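Local coordinates for glucose 1-dehydrogenase (Haloferax mediterranei, PDB 2B5W), which catalyses the zinc-dependent oxidation of D-glucose and several other aldoses to the corresponding aldonolactones, using NADP(+) in preference to NAD(+), at residues Glu156-His161 / Phe245-Thr250; Thr75-Gly80 / Leu135-Arg140; Arg208-Pro213 / Ala223-Ser228. The protein carries 1 engineered substitution. All coordinates share one frame; numbering follows the deposited sequence.

Contact 1. Residues Glu156-His161 / Phe245-Thr250. With NAP (NADP nicotinamide-adenine-dinucleotide phosphate), chain I.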
loop_
_atom_site.group_PDB
_atom_site.type_symbol
_atom_site.label_atom_id
_atom_site.label_comp_id
_atom_site.label_asym_id
_atom_site.label_seq_id
_atom_site.Cartn_x
_atom_site.Cartn_y
_atom_site.Cartn_z
ATOM N N GLU A 156 12.339 -10.850 2.444
ATOM C CA GLU A 156 11.218 -11.733 2.752
ATOM C C GLU A 156 10.105 -10.924 3.438
ATOM O O GLU A 156 8.931 -11.132 3.144
ATOM C CB GLU A 156 11.638 -12.886 3.638
ATOM C CG GLU A 156 12.633 -13.865 3.052
ATOM C CD GLU A 156 12.087 -14.841 2.026
ATOM O OE1 GLU A 156 10.874 -14.815 1.690
ATOM O OE2 GLU A 156 12.899 -15.641 1.563
ATOM N N LYS A 157 10.452 -10.041 4.369
ATOM C CA LYS A 157 9.417 -9.247 5.017
ATOM C C LYS A 157 8.747 -8.295 4.026
ATOM O O LYS A 157 7.526 -8.175 3.988
ATOM C CB LYS A 157 9.962 -8.431 6.198
ATOM C CG LYS A 157 8.887 -7.499 6.784
ATOM C CD LYS A 157 9.345 -6.610 7.922
ATOM C CE LYS A 157 8.319 -5.495 8.160
ATOM N NZ LYS A 157 8.638 -4.728 9.363
ATOM N N ALA A 158 9.546 -7.588 3.221
ATOM C CA ALA A 158 8.990 -6.616 2.329
ATOM C C ALA A 158 8.041 -7.272 1.341
ATOM O O ALA A 158 6.992 -6.721 1.048
ATOM C CB ALA A 158 10.099 -5.822 1.605
ATOM N N LEU A 159 8.420 -8.430 0.804
ATOM C CA LEU A 159 7.554 -9.152 -0.127
ATOM C C LEU A 159 6.293 -9.603 0.618
ATOM O O LEU A 159 5.193 -9.535 0.082
ATOM C CB LEU A 159 8.269 -10.353 -0.757
ATOM C CG LEU A 159 9.522 -10.012 -1.571
ATOM C CD1 LEU A 159 10.144 -11.240 -2.179
ATOM C CD2 LEU A 159 9.240 -9.000 -2.646
ATOM N N GLU A 160 6.438 -10.082 1.855
ATOM C CA GLU A 160 5.241 -10.499 2.611
ATOM C C GLU A 160 4.205 -9.359 2.676
ATOM O O GLU A 160 3.006 -9.571 2.415
ATOM C CB GLU A 160 5.617 -10.935 4.018
ATOM C CG GLU A 160 4.459 -11.599 4.761
ATOM C CD GLU A 160 4.754 -11.944 6.212
ATOM O OE1 GLU A 160 5.489 -11.201 6.894
ATOM O OE2 GLU A 160 4.116 -12.904 6.691
ATOM N N HIS A 161 4.648 -8.169 3.052
ATOM C CA HIS A 161 3.737 -7.047 3.207
ATOM C C HIS A 161 3.237 -6.492 1.874
ATOM O O HIS A 161 2.064 -6.203 1.723
ATOM C CB HIS A 161 4.357 -5.937 4.048
ATOM C CG HIS A 161 4.525 -6.305 5.478
ATOM N ND1 HIS A 161 3.781 -5.712 6.481
ATOM C CD2 HIS A 161 5.364 -7.169 6.095
ATOM C CE1 HIS A 161 4.124 -6.245 7.647
ATOM N NE2 HIS A 161 5.100 -7.114 7.443
ATOM N N PHE A 245 5.378 -5.641 -10.263
ATOM C CA PHE A 245 5.969 -5.524 -8.940
ATOM C C PHE A 245 7.227 -4.688 -9.064
ATOM O O PHE A 245 8.051 -4.947 -9.951
ATOM C CB PHE A 245 6.327 -6.881 -8.334
ATOM C CG PHE A 245 6.914 -6.760 -6.977
ATOM C CD1 PHE A 245 6.216 -6.096 -5.970
ATOM C CD2 PHE A 245 8.181 -7.223 -6.675
ATOM C CE1 PHE A 245 6.758 -5.945 -4.744
ATOM C CE2 PHE A 245 8.704 -7.069 -5.435
ATOM C CZ PHE A 245 7.984 -6.400 -4.475
ATOM N N ILE A 246 7.349 -3.662 -8.240
ATOM C CA ILE A 246 8.584 -2.896 -8.127
ATOM C C ILE A 246 9.116 -2.968 -6.706
ATOM O O ILE A 246 8.364 -2.839 -5.746
ATOM C CB ILE A 246 8.334 -1.438 -8.568
ATOM C CG1 ILE A 246 7.982 -1.427 -10.053
ATOM C CG2 ILE A 246 9.555 -0.578 -8.251
ATOM C CD1 ILE A 246 7.639 -0.037 -10.619
ATOM N N TYR A 247 10.409 -3.238 -6.573
ATOM C CA TYR A 247 11.113 -3.209 -5.307
ATOM C C TYR A 247 12.146 -2.124 -5.369
ATOM O O TYR A 247 13.103 -2.219 -6.147
ATOM C CB TYR A 247 11.797 -4.570 -5.123
ATOM C CG TYR A 247 12.409 -4.857 -3.783
ATOM C CD1 TYR A 247 13.651 -4.336 -3.436
ATOM C CD2 TYR A 247 11.773 -5.700 -2.873
ATOM C CE1 TYR A 247 14.248 -4.644 -2.233
ATOM C CE2 TYR A 247 12.369 -5.988 -1.651
ATOM C CZ TYR A 247 13.590 -5.459 -1.340
ATOM O OH TYR A 247 14.243 -5.734 -0.146
ATOM N N GLU A 248 11.979 -1.112 -4.542
ATOM C CA GLU A 248 12.891 0.009 -4.497
ATOM C C GLU A 248 13.982 -0.186 -3.457
ATOM O O GLU A 248 13.715 -0.349 -2.285
ATOM C CB GLU A 248 12.110 1.293 -4.263
ATOM C CG GLU A 248 12.970 2.531 -4.093
ATOM C CD GLU A 248 13.521 2.702 -2.697
ATOM O OE1 GLU A 248 12.734 2.589 -1.713
ATOM O OE2 GLU A 248 14.743 2.932 -2.526
ATOM N N ALA A 249 15.235 -0.146 -3.902
ATOM C CA ALA A 249 16.402 -0.329 -3.057
ATOM C C ALA A 249 17.548 0.605 -3.487
ATOM O O ALA A 249 18.698 0.176 -3.605
ATOM C CB ALA A 249 16.837 -1.777 -3.089
ATOM N N THR A 250 17.202 1.858 -3.763
ATOM C CA THR A 250 18.185 2.874 -4.105
ATOM C C THR A 250 18.339 3.940 -3.049
ATOM O O THR A 250 19.374 4.599 -2.963
ATOM C CB THR A 250 17.807 3.599 -5.400
ATOM O OG1 THR A 250 16.490 4.163 -5.276
ATOM C CG2 THR A 250 17.781 2.678 -6.577
HETATM P PA NAP I . 23.763 0.466 -1.664
HETATM O O1A NAP I . 24.190 1.825 -1.378
HETATM O O2A NAP I . 24.919 -0.544 -1.685
HETATM O O5B NAP I . 23.039 0.375 -3.063
HETATM C C5B NAP I . 22.218 1.376 -3.599
HETATM C C4B NAP I . 22.452 1.226 -5.087
HETATM O O4B NAP I . 21.498 2.023 -5.752
HETATM C C3B NAP I . 23.853 1.679 -5.541
HETATM O O3B NAP I . 24.577 0.654 -6.202
HETATM C C2B NAP I . 23.568 2.865 -6.464
HETATM O O2B NAP I . 24.365 2.915 -7.635
HETATM C C1B NAP I . 22.125 2.644 -6.853
HETATM N N9A NAP I . 21.455 3.899 -7.135
HETATM C C8A NAP I . 21.300 4.963 -6.278
HETATM N N7A NAP I . 20.628 5.934 -6.927
HETATM C C5A NAP I . 20.393 5.510 -8.213
HETATM C C6A NAP I . 19.763 6.073 -9.328
HETATM N N6A NAP I . 19.270 7.329 -9.328
HETATM N N1A NAP I . 19.684 5.351 -10.496
HETATM C C2A NAP I . 20.191 4.071 -10.579
HETATM N N3A NAP I . 20.822 3.501 -9.487
HETATM C C4A NAP I . 20.903 4.202 -8.329
HETATM O O3 NAP I . 22.815 -0.088 -0.509
HETATM P PN NAP I . 22.197 -1.560 -0.240
HETATM O O1N NAP I . 21.880 -2.280 -1.507
HETATM O O2N NAP I . 22.912 -2.283 0.860
HETATM O O5D NAP I . 20.877 -0.836 0.295
HETATM C C5D NAP I . 19.927 -0.305 -0.609
HETATM C C4D NAP I . 18.965 0.639 0.111
HETATM O O4D NAP I . 18.204 -0.135 1.042
HETATM C C3D NAP I . 19.659 1.737 0.920
HETATM O O3D NAP I . 18.976 2.968 0.790
HETATM C C2D NAP I . 19.592 1.202 2.346
HETATM O O2D NAP I . 19.692 2.172 3.356
HETATM C C1D NAP I . 18.241 0.489 2.325
HETATM N N1N NAP I . 18.074 -0.616 3.277
HETATM C C2N NAP I . 16.888 -0.620 3.945
HETATM C C3N NAP I . 16.592 -1.655 4.785
HETATM C C7N NAP I . 15.195 -1.668 5.333
HETATM O O7N NAP I . 15.039 -2.628 6.329
HETATM N N7N NAP I . 14.261 -0.802 4.853
HETATM C C4N NAP I . 17.494 -2.701 5.019
HETATM C C5N NAP I . 18.695 -2.689 4.322
HETATM C C6N NAP I . 18.970 -1.649 3.423
HETATM P P2B NAP I . 25.802 3.736 -7.680
HETATM O O1X NAP I . 26.794 3.124 -6.834
HETATM O O2X NAP I . 26.156 3.696 -9.180
HETATM O O3X NAP I . 25.556 5.183 -7.240
#

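Contact 2. Residues Thr75-Gly80 / Leu135-Arg140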
loop_
_atom_site.group_PDB
_atom_site.type_symbol
_atom_site.label_atom_id
_atom_site.label_comp_id
_atom_site.label_asym_id
_atom_site.label_seq_id
_atom_site.Cartn_x
_atom_site.Cartn_y
_atom_site.Cartn_z
ATOM N N THR A 75 19.017 -21.941 27.909
ATOM C CA THR A 75 18.163 -21.989 26.738
ATOM C C THR A 75 17.994 -23.420 26.236
ATOM O O THR A 75 18.696 -24.328 26.676
ATOM C CB THR A 75 18.747 -21.136 25.587
ATOM O OG1 THR A 75 19.904 -21.770 25.030
ATOM C CG2 THR A 75 19.216 -19.754 26.108
ATOM N N GLU A 76 17.104 -23.582 25.265
ATOM C CA GLU A 76 16.909 -24.866 24.582
ATOM C C GLU A 76 17.783 -25.046 23.353
ATOM O O GLU A 76 17.682 -26.047 22.654
ATOM C CB GLU A 76 15.461 -25.015 24.176
ATOM C CG GLU A 76 14.547 -25.187 25.376
ATOM C CD GLU A 76 13.109 -25.303 24.962
ATOM O OE1 GLU A 76 12.513 -24.258 24.639
ATOM O OE2 GLU A 76 12.590 -26.437 24.947
ATOM N N LEU A 77 18.644 -24.080 23.080
ATOM C CA LEU A 77 19.664 -24.265 22.050
ATOM C C LEU A 77 20.706 -25.253 22.515
ATOM O O LEU A 77 20.785 -25.602 23.707
ATOM C CB LEU A 77 20.317 -22.909 21.732
ATOM C CG LEU A 77 19.402 -21.872 21.139
ATOM C CD1 LEU A 77 20.114 -20.519 21.065
ATOM C CD2 LEU A 77 18.951 -22.294 19.749
ATOM N N GLU A 78 21.497 -25.732 21.569
ATOM C CA GLU A 78 22.563 -26.685 21.809
ATOM C C GLU A 78 23.924 -26.152 21.385
ATOM O O GLU A 78 24.052 -25.416 20.409
ATOM C CB GLU A 78 22.281 -27.976 21.032
ATOM C CG GLU A 78 20.975 -28.618 21.427
ATOM C CD GLU A 78 20.737 -29.948 20.733
ATOM O OE1 GLU A 78 20.229 -29.968 19.592
ATOM O OE2 GLU A 78 21.067 -30.979 21.333
ATOM N N GLU A 79 24.937 -26.553 22.138
ATOM C CA GLU A 79 26.343 -26.314 21.820
ATOM C C GLU A 79 26.662 -26.831 20.413
ATOM O O GLU A 79 26.310 -27.944 20.051
ATOM C CB GLU A 79 27.215 -27.012 22.857
ATOM C CG GLU A 79 28.673 -26.612 22.817
ATOM C CD GLU A 79 29.409 -26.944 24.109
ATOM O OE1 GLU A 79 28.771 -26.995 25.185
ATOM O OE2 GLU A 79 30.639 -27.143 24.050
ATOM N N GLY A 80 27.283 -25.973 19.611
ATOM C CA GLY A 80 27.562 -26.254 18.224
ATOM C C GLY A 80 26.489 -25.842 17.219
ATOM O O GLY A 80 26.766 -25.927 16.001
ATOM N N LEU A 135 17.637 -15.778 18.368
ATOM C CA LEU A 135 18.648 -16.566 17.664
ATOM C C LEU A 135 17.896 -17.549 16.796
ATOM O O LEU A 135 17.117 -18.363 17.304
ATOM C CB LEU A 135 19.586 -17.306 18.626
ATOM C CG LEU A 135 20.551 -16.373 19.367
ATOM C CD1 LEU A 135 21.294 -17.040 20.485
ATOM C CD2 LEU A 135 21.529 -15.692 18.380
ATOM N N VAL A 136 18.155 -17.502 15.493
ATOM C CA VAL A 136 17.495 -18.388 14.560
ATOM C C VAL A 136 18.470 -19.463 14.114
ATOM O O VAL A 136 19.491 -19.181 13.493
ATOM C CB VAL A 136 16.971 -17.608 13.341
ATOM C CG1 VAL A 136 16.257 -18.566 12.376
ATOM C CG2 VAL A 136 16.075 -16.455 13.784
ATOM N N ARG A 137 18.182 -20.718 14.433
ATOM C CA ARG A 137 19.005 -21.799 13.947
ATOM C C ARG A 137 18.850 -21.887 12.446
ATOM O O ARG A 137 17.748 -21.735 11.905
ATOM C CB ARG A 137 18.549 -23.119 14.580
ATOM C CG ARG A 137 18.930 -23.209 16.065
ATOM C CD ARG A 137 18.199 -24.330 16.825
ATOM N NE ARG A 137 16.828 -23.928 17.031
ATOM C CZ ARG A 137 15.920 -24.609 17.729
ATOM N NH1 ARG A 137 16.215 -25.769 18.284
ATOM N NH2 ARG A 137 14.701 -24.114 17.835
ATOM N N ILE A 138 19.978 -22.116 11.775
ATOM C CA ILE A 138 19.979 -22.287 10.323
ATOM C C ILE A 138 20.699 -23.590 10.012
ATOM O O ILE A 138 21.513 -24.103 10.805
ATOM C CB ILE A 138 20.644 -21.074 9.601
ATOM C CG1 ILE A 138 22.144 -21.006 9.886
ATOM C CG2 ILE A 138 19.959 -19.783 9.954
ATOM C CD1 ILE A 138 22.868 -19.993 8.984
ATOM N N PRO A 139 20.496 -24.099 8.797
ATOM C CA PRO A 139 21.250 -25.301 8.410
ATOM C C PRO A 139 22.766 -25.144 8.550
ATOM O O PRO A 139 23.343 -24.079 8.249
ATOM C CB PRO A 139 20.824 -25.526 6.955
ATOM C CG PRO A 139 19.491 -24.893 6.860
ATOM C CD PRO A 139 19.603 -23.626 7.739
ATOM N N ARG A 140 23.439 -26.187 9.015
ATOM C CA ARG A 140 24.898 -26.110 9.221
ATOM C C ARG A 140 25.649 -25.665 7.989
ATOM O O ARG A 140 26.672 -24.969 8.061
ATOM C CB ARG A 140 25.501 -27.458 9.664
ATOM C CG ARG A 140 24.986 -27.952 10.944
ATOM C CD ARG A 140 25.752 -29.148 11.484
ATOM N NE ARG A 140 25.745 -29.147 12.945
ATOM C CZ ARG A 140 26.572 -28.435 13.708
ATOM N NH1 ARG A 140 27.515 -27.650 13.184
ATOM N NH2 ARG A 140 26.450 -28.517 15.020
#

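Contact 3. Residues Arg208-Pro213 / Ala223-Ser228. With NAP (NADP nicotinamide-adenine-dinucleotide phosphate), chain I.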
loop_
_atom_site.group_PDB
_atom_site.type_symbol
_atom_site.label_atom_id
_atom_site.label_comp_id
_atom_site.label_asym_id
_atom_site.label_seq_id
_atom_site.Cartn_x
_atom_site.Cartn_y
_atom_site.Cartn_z
ATOM N N ARG A 208 25.507 2.420 -14.004
ATOM C CA ARG A 208 26.893 2.016 -14.271
ATOM C C ARG A 208 27.203 1.922 -15.741
ATOM O O ARG A 208 26.357 1.536 -16.573
ATOM C CB ARG A 208 27.178 0.642 -13.672
ATOM C CG ARG A 208 26.987 0.561 -12.176
ATOM C CD ARG A 208 27.940 1.385 -11.388
ATOM N NE ARG A 208 27.653 1.382 -9.950
ATOM C CZ ARG A 208 27.955 0.387 -9.132
ATOM N NH1 ARG A 208 28.585 -0.687 -9.564
ATOM N NH2 ARG A 208 27.649 0.484 -7.830
ATOM N N ASP A 209 28.472 2.240 -16.033
ATOM C CA ASP A 209 29.060 1.921 -17.337
ATOM C C ASP A 209 29.679 0.537 -17.303
ATOM O O ASP A 209 30.298 0.152 -16.306
ATOM C CB ASP A 209 30.161 2.942 -17.719
ATOM C CG ASP A 209 29.685 4.382 -17.654
ATOM O OD1 ASP A 209 28.639 4.691 -18.253
ATOM O OD2 ASP A 209 30.297 5.268 -17.036
ATOM N N ARG A 210 29.611 -0.143 -18.441
ATOM C CA ARG A 210 30.336 -1.385 -18.674
ATOM C C ARG A 210 31.852 -1.109 -18.798
ATOM O O ARG A 210 32.242 -0.016 -19.236
ATOM C CB ARG A 210 29.813 -2.068 -19.920
ATOM C CG ARG A 210 28.329 -2.445 -19.910
ATOM C CD ARG A 210 27.821 -2.872 -21.252
ATOM N NE ARG A 210 26.376 -3.046 -21.211
ATOM C CZ ARG A 210 25.758 -4.145 -20.882
ATOM N NH1 ARG A 210 26.424 -5.245 -20.582
ATOM N NH2 ARG A 210 24.432 -4.127 -20.806
ATOM N N PRO A 211 32.710 -2.038 -18.365
ATOM C CA PRO A 211 32.334 -3.306 -17.735
ATOM C C PRO A 211 32.097 -3.085 -16.228
ATOM O O PRO A 211 32.786 -2.310 -15.563
ATOM C CB PRO A 211 33.598 -4.171 -17.935
ATOM C CG PRO A 211 34.701 -3.177 -17.809
ATOM C CD PRO A 211 34.170 -1.903 -18.440
ATOM N N ASP A 212 31.108 -3.814 -15.699
ATOM C CA ASP A 212 30.672 -3.643 -14.306
ATOM C C ASP A 212 30.118 -4.974 -13.814
ATOM O O ASP A 212 29.359 -5.628 -14.525
ATOM C CB ASP A 212 29.613 -2.574 -14.228
ATOM C CG ASP A 212 29.199 -2.291 -12.823
ATOM O OD1 ASP A 212 28.307 -3.065 -12.363
ATOM O OD2 ASP A 212 29.676 -1.351 -12.147
ATOM N N PRO A 213 30.526 -5.406 -12.619
ATOM C CA PRO A 213 30.110 -6.757 -12.168
ATOM C C PRO A 213 28.654 -6.845 -11.705
ATOM O O PRO A 213 28.093 -7.965 -11.673
ATOM C CB PRO A 213 31.031 -7.041 -10.981
ATOM C CG PRO A 213 31.367 -5.697 -10.435
ATOM C CD PRO A 213 31.445 -4.769 -11.662
ATOM N N ALA A 223 18.018 -11.131 -16.474
ATOM C CA ALA A 223 17.271 -9.891 -16.300
ATOM C C ALA A 223 17.821 -8.800 -17.208
ATOM O O ALA A 223 18.951 -8.871 -17.698
ATOM C CB ALA A 223 17.297 -9.453 -14.810
ATOM N N THR A 224 17.004 -7.784 -17.440
ATOM C CA THR A 224 17.400 -6.646 -18.241
ATOM C C THR A 224 17.933 -5.530 -17.372
ATOM O O THR A 224 17.262 -5.061 -16.420
ATOM C CB THR A 224 16.197 -6.134 -19.041
ATOM O OG1 THR A 224 15.779 -7.100 -20.017
ATOM C CG2 THR A 224 16.563 -4.847 -19.799
ATOM N N TYR A 225 19.120 -5.042 -17.720
ATOM C CA TYR A 225 19.749 -3.910 -17.069
ATOM C C TYR A 225 19.197 -2.600 -17.607
ATOM O O TYR A 225 19.213 -2.351 -18.820
ATOM C CB TYR A 225 21.297 -3.958 -17.196
ATOM C CG TYR A 225 21.997 -2.672 -16.811
ATOM C CD1 TYR A 225 21.828 -2.099 -15.553
ATOM C CD2 TYR A 225 22.836 -1.987 -17.706
ATOM C CE1 TYR A 225 22.456 -0.915 -15.201
ATOM C CE2 TYR A 225 23.449 -0.824 -17.359
ATOM C CZ TYR A 225 23.270 -0.267 -16.099
ATOM O OH TYR A 225 23.892 0.895 -15.738
ATOM N N VAL A 226 18.633 -1.806 -16.712
ATOM C CA VAL A 226 18.073 -0.493 -17.042
ATOM C C VAL A 226 18.963 0.567 -16.428
ATOM O O VAL A 226 19.069 0.740 -15.219
ATOM C CB VAL A 226 16.590 -0.347 -16.560
ATOM C CG1 VAL A 226 16.027 1.006 -17.023
ATOM C CG2 VAL A 226 15.763 -1.474 -17.072
ATOM N N ASP A 227 19.658 1.301 -17.299
ATOM C CA ASP A 227 20.500 2.376 -16.873
ATOM C C ASP A 227 19.641 3.620 -16.769
ATOM O O ASP A 227 19.085 4.049 -17.755
ATOM C CB ASP A 227 21.592 2.574 -17.933
ATOM C CG ASP A 227 22.540 3.681 -17.618
ATOM O OD1 ASP A 227 22.377 4.482 -16.659
ATOM O OD2 ASP A 227 23.597 3.806 -18.323
ATOM N N SER A 228 19.505 4.142 -15.562
ATOM C CA SER A 228 18.607 5.248 -15.272
ATOM C C SER A 228 19.026 6.555 -15.938
ATOM O O SER A 228 18.227 7.471 -16.058
ATOM C CB SER A 228 18.511 5.477 -13.783
ATOM O OG SER A 228 19.709 5.892 -13.180
HETATM P PA NAP I . 23.763 0.466 -1.664
HETATM O O1A NAP I . 24.190 1.825 -1.378
HETATM O O2A NAP I . 24.919 -0.544 -1.685
HETATM O O5B NAP I . 23.039 0.375 -3.063
HETATM C C5B NAP I . 22.218 1.376 -3.599
HETATM C C4B NAP I . 22.452 1.226 -5.087
HETATM O O4B NAP I . 21.498 2.023 -5.752
HETATM C C3B NAP I . 23.853 1.679 -5.541
HETATM O O3B NAP I . 24.577 0.654 -6.202
HETATM C C2B NAP I . 23.568 2.865 -6.464
HETATM O O2B NAP I . 24.365 2.915 -7.635
HETATM C C1B NAP I . 22.125 2.644 -6.853
HETATM N N9A NAP I . 21.455 3.899 -7.135
HETATM C C8A NAP I . 21.300 4.963 -6.278
HETATM N N7A NAP I . 20.628 5.934 -6.927
HETATM C C5A NAP I . 20.393 5.510 -8.213
HETATM C C6A NAP I . 19.763 6.073 -9.328
HETATM N N6A NAP I . 19.270 7.329 -9.328
HETATM N N1A NAP I . 19.684 5.351 -10.496
HETATM C C2A NAP I . 20.191 4.071 -10.579
HETATM N N3A NAP I . 20.822 3.501 -9.487
HETATM C C4A NAP I . 20.903 4.202 -8.329
HETATM O O3 NAP I . 22.815 -0.088 -0.509
HETATM P PN NAP I . 22.197 -1.560 -0.240
HETATM O O1N NAP I . 21.880 -2.280 -1.507
HETATM O O2N NAP I . 22.912 -2.283 0.860
HETATM O O5D NAP I . 20.877 -0.836 0.295
HETATM C C5D NAP I . 19.927 -0.305 -0.609
HETATM C C4D NAP I . 18.965 0.639 0.111
HETATM O O4D NAP I . 18.204 -0.135 1.042
HETATM C C3D NAP I . 19.659 1.737 0.920
HETATM O O3D NAP I . 18.976 2.968 0.790
HETATM C C2D NAP I . 19.592 1.202 2.346
HETATM O O2D NAP I . 19.692 2.172 3.356
HETATM C C1D NAP I . 18.241 0.489 2.325
HETATM N N1N NAP I . 18.074 -0.616 3.277
HETATM C C2N NAP I . 16.888 -0.620 3.945
HETATM C C3N NAP I . 16.592 -1.655 4.785
HETATM C C7N NAP I . 15.195 -1.668 5.333
HETATM O O7N NAP I . 15.039 -2.628 6.329
HETATM N N7N NAP I . 14.261 -0.802 4.853
HETATM C C4N NAP I . 17.494 -2.701 5.019
HETATM C C5N NAP I . 18.695 -2.689 4.322
HETATM C C6N NAP I . 18.970 -1.649 3.423
HETATM P P2B NAP I . 25.802 3.736 -7.680
HETATM O O1X NAP I . 26.794 3.124 -6.834
HETATM O O2X NAP I . 26.156 3.696 -9.180
HETATM O O3X NAP I . 25.556 5.183 -7.240
#

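Contact 1. Residues Glu156-His161 / Phe245-Thr250
A158 and L159 of helix 149-164 pack against F245 and Y247 of strand 243-248. Only apolar side-chain contacts join the two segments, and all four residues are buried. L159 does most of the work with one branch. Its CD2 methyl sits 3.4 Å from F245 CZ and equally near CE2, so the packing there is tight. The two side chains cross at about a right angle. The same methyl also reaches Y247 CD2, at a looser 4.2 Å. A158 CB lies 4.0 Å from Y247 CE2, the next atom along the same side of the ring. F245 and Y247 both place CG on the far side of CA from the backbone N (chi1 -179° in F245), and this carries both rings toward the helix. Helix 183-194 packs on these rings as well, through L192, L184 and T188.

No hydrogen bond crosses between the segments; the polar ends bond to other partners. The Y247 hydroxyl bonds to T155 OG1, on the same helix 149-164. Past the strand end, T250 N donates to E248 OE2 at 3.0 Å. This bond comes in on the anti side, 30° out of the carboxylate plane. G251 N bonds to OE2 too. OE1 takes G273 N and H288 NE2 of the second subunit.

The cofactor lies beyond this turn. A249 O approaches NAP C5D at 3.3 Å, and T250 CB lies 3.9 Å from C8A of the adenine.

The chemistry is thus divided. A greasy face seats the helix on the Rossmann sheet, while a buried carboxylate with several N-H partners fixes the turn that borders NADP and probably couples it to the dimer.

Contact 2. Residues Thr75-Gly80 / Leu135-Arg140
The GroES-like domain of the alcohol dehydrogenase family frames this contact, in which L77 and G80 of the loop between strands 64-71 and 82-85 meet L135, R137 and R140. L77 is the buried centre, and its two methyls are shared between two neighbours. CD1 touches L135 CD1 at 3.7 Å, and the two leucines cross at about a right angle. CD2 lies against the aliphatic part of R137, 3.6 Å from CD and a little further from CG. The R137 chain bends at chi3 (-74°), and its NE also passes near this methyl. The leucine therefore uses a buried partner on one branch and the stem of a surface arginine on the other. Strand 27-37 adds A28, which L77 and L135 both touch. With an alanine at L77, L135 CD1 and the R137 stem would probably lose their shared partner, and a gap would open between them.

The polar part is slighter. R140 NH2 gives G80 O a weak hydrogen bond, 2.8 Å long but bent to 122°. G80 has a positive phi of 90°, where a beta carbon would press on the carbonyl oxygen before it and also crowd R140 NH2. Earlier in the loop, T75 OG1 accepts the L77 amide at 3.3 Å, an ST turn that fixes the backbone just before the leucine.

Strand 135-137 pairs antiparallel with 82-85, the strand that this loop leads into. The loop reaches across to 135-137, and L77 packs on it. This joins the loop to a strand of the mixed sheet, part of the GroES-like fold.

Contact 3. Residues Arg208-Pro213 / Ala223-Ser228
A chi1 of 167° swings the Y225 ring away from its own backbone N and out to segment 208-213. R208 bends at chi2 (-66°), which turns its guanidinium toward the cofactor while its backbone stays beside the tyrosine. Y225 OH donates to R208 O at 2.7 Å, in the carbonyl plane and on a lone pair. R210 NH2 comes to the ring edge, 4.1 Å from CD2, but its salt bridge is with E219.

In-plane partners, D212 OD2 and the phosphate, fix the rotation of the R208 guanidinium. NE bonds to NAP O2X at 2.9 Å and NH2 to O1X at 2.9 Å, so two nitrogens grip the phosphate on the adenosine ribose. These phosphate bonds are consistent with the preference for NADP(+). NH1 makes a salt bridge to the syn lone pair of D212 OD2, also at 2.9 Å. D212 is a second-shell residue that positions the arginine. S228 OG donates to adenine N1A at 2.7 Å.

D212 is also the N-cap of helix 213-220, where OD1 accepts I215 N. That helix packs on Y225 through I215 and links strand 201-206 to strand 224-227, the outermost strand of the parallel sheet within this chain.

Overall arrangement
Contact 2 closes before contact 1 opens along the chain. Contact 3 is nested inside the loop that contact 1 closes. Contact 2 lies in the GroES-like range. The other two share the C-terminal, NADP-binding range and its six-stranded parallel sheet, where 224-227 is an outer strand and 243-248 an inner one. The centres of contacts 1 and 3 are about 21 Å apart, and both touch NADP. Contact 2 lies about 28 Å from contact 1 and 40 Å from contact 3, centre to centre. Strand 135-137 is followed by helix 149-164, which carries E150, a zinc- and substrate-binding residue. Strands 328-333 and 349-353 later join the mixed sheet, so the regions interleave.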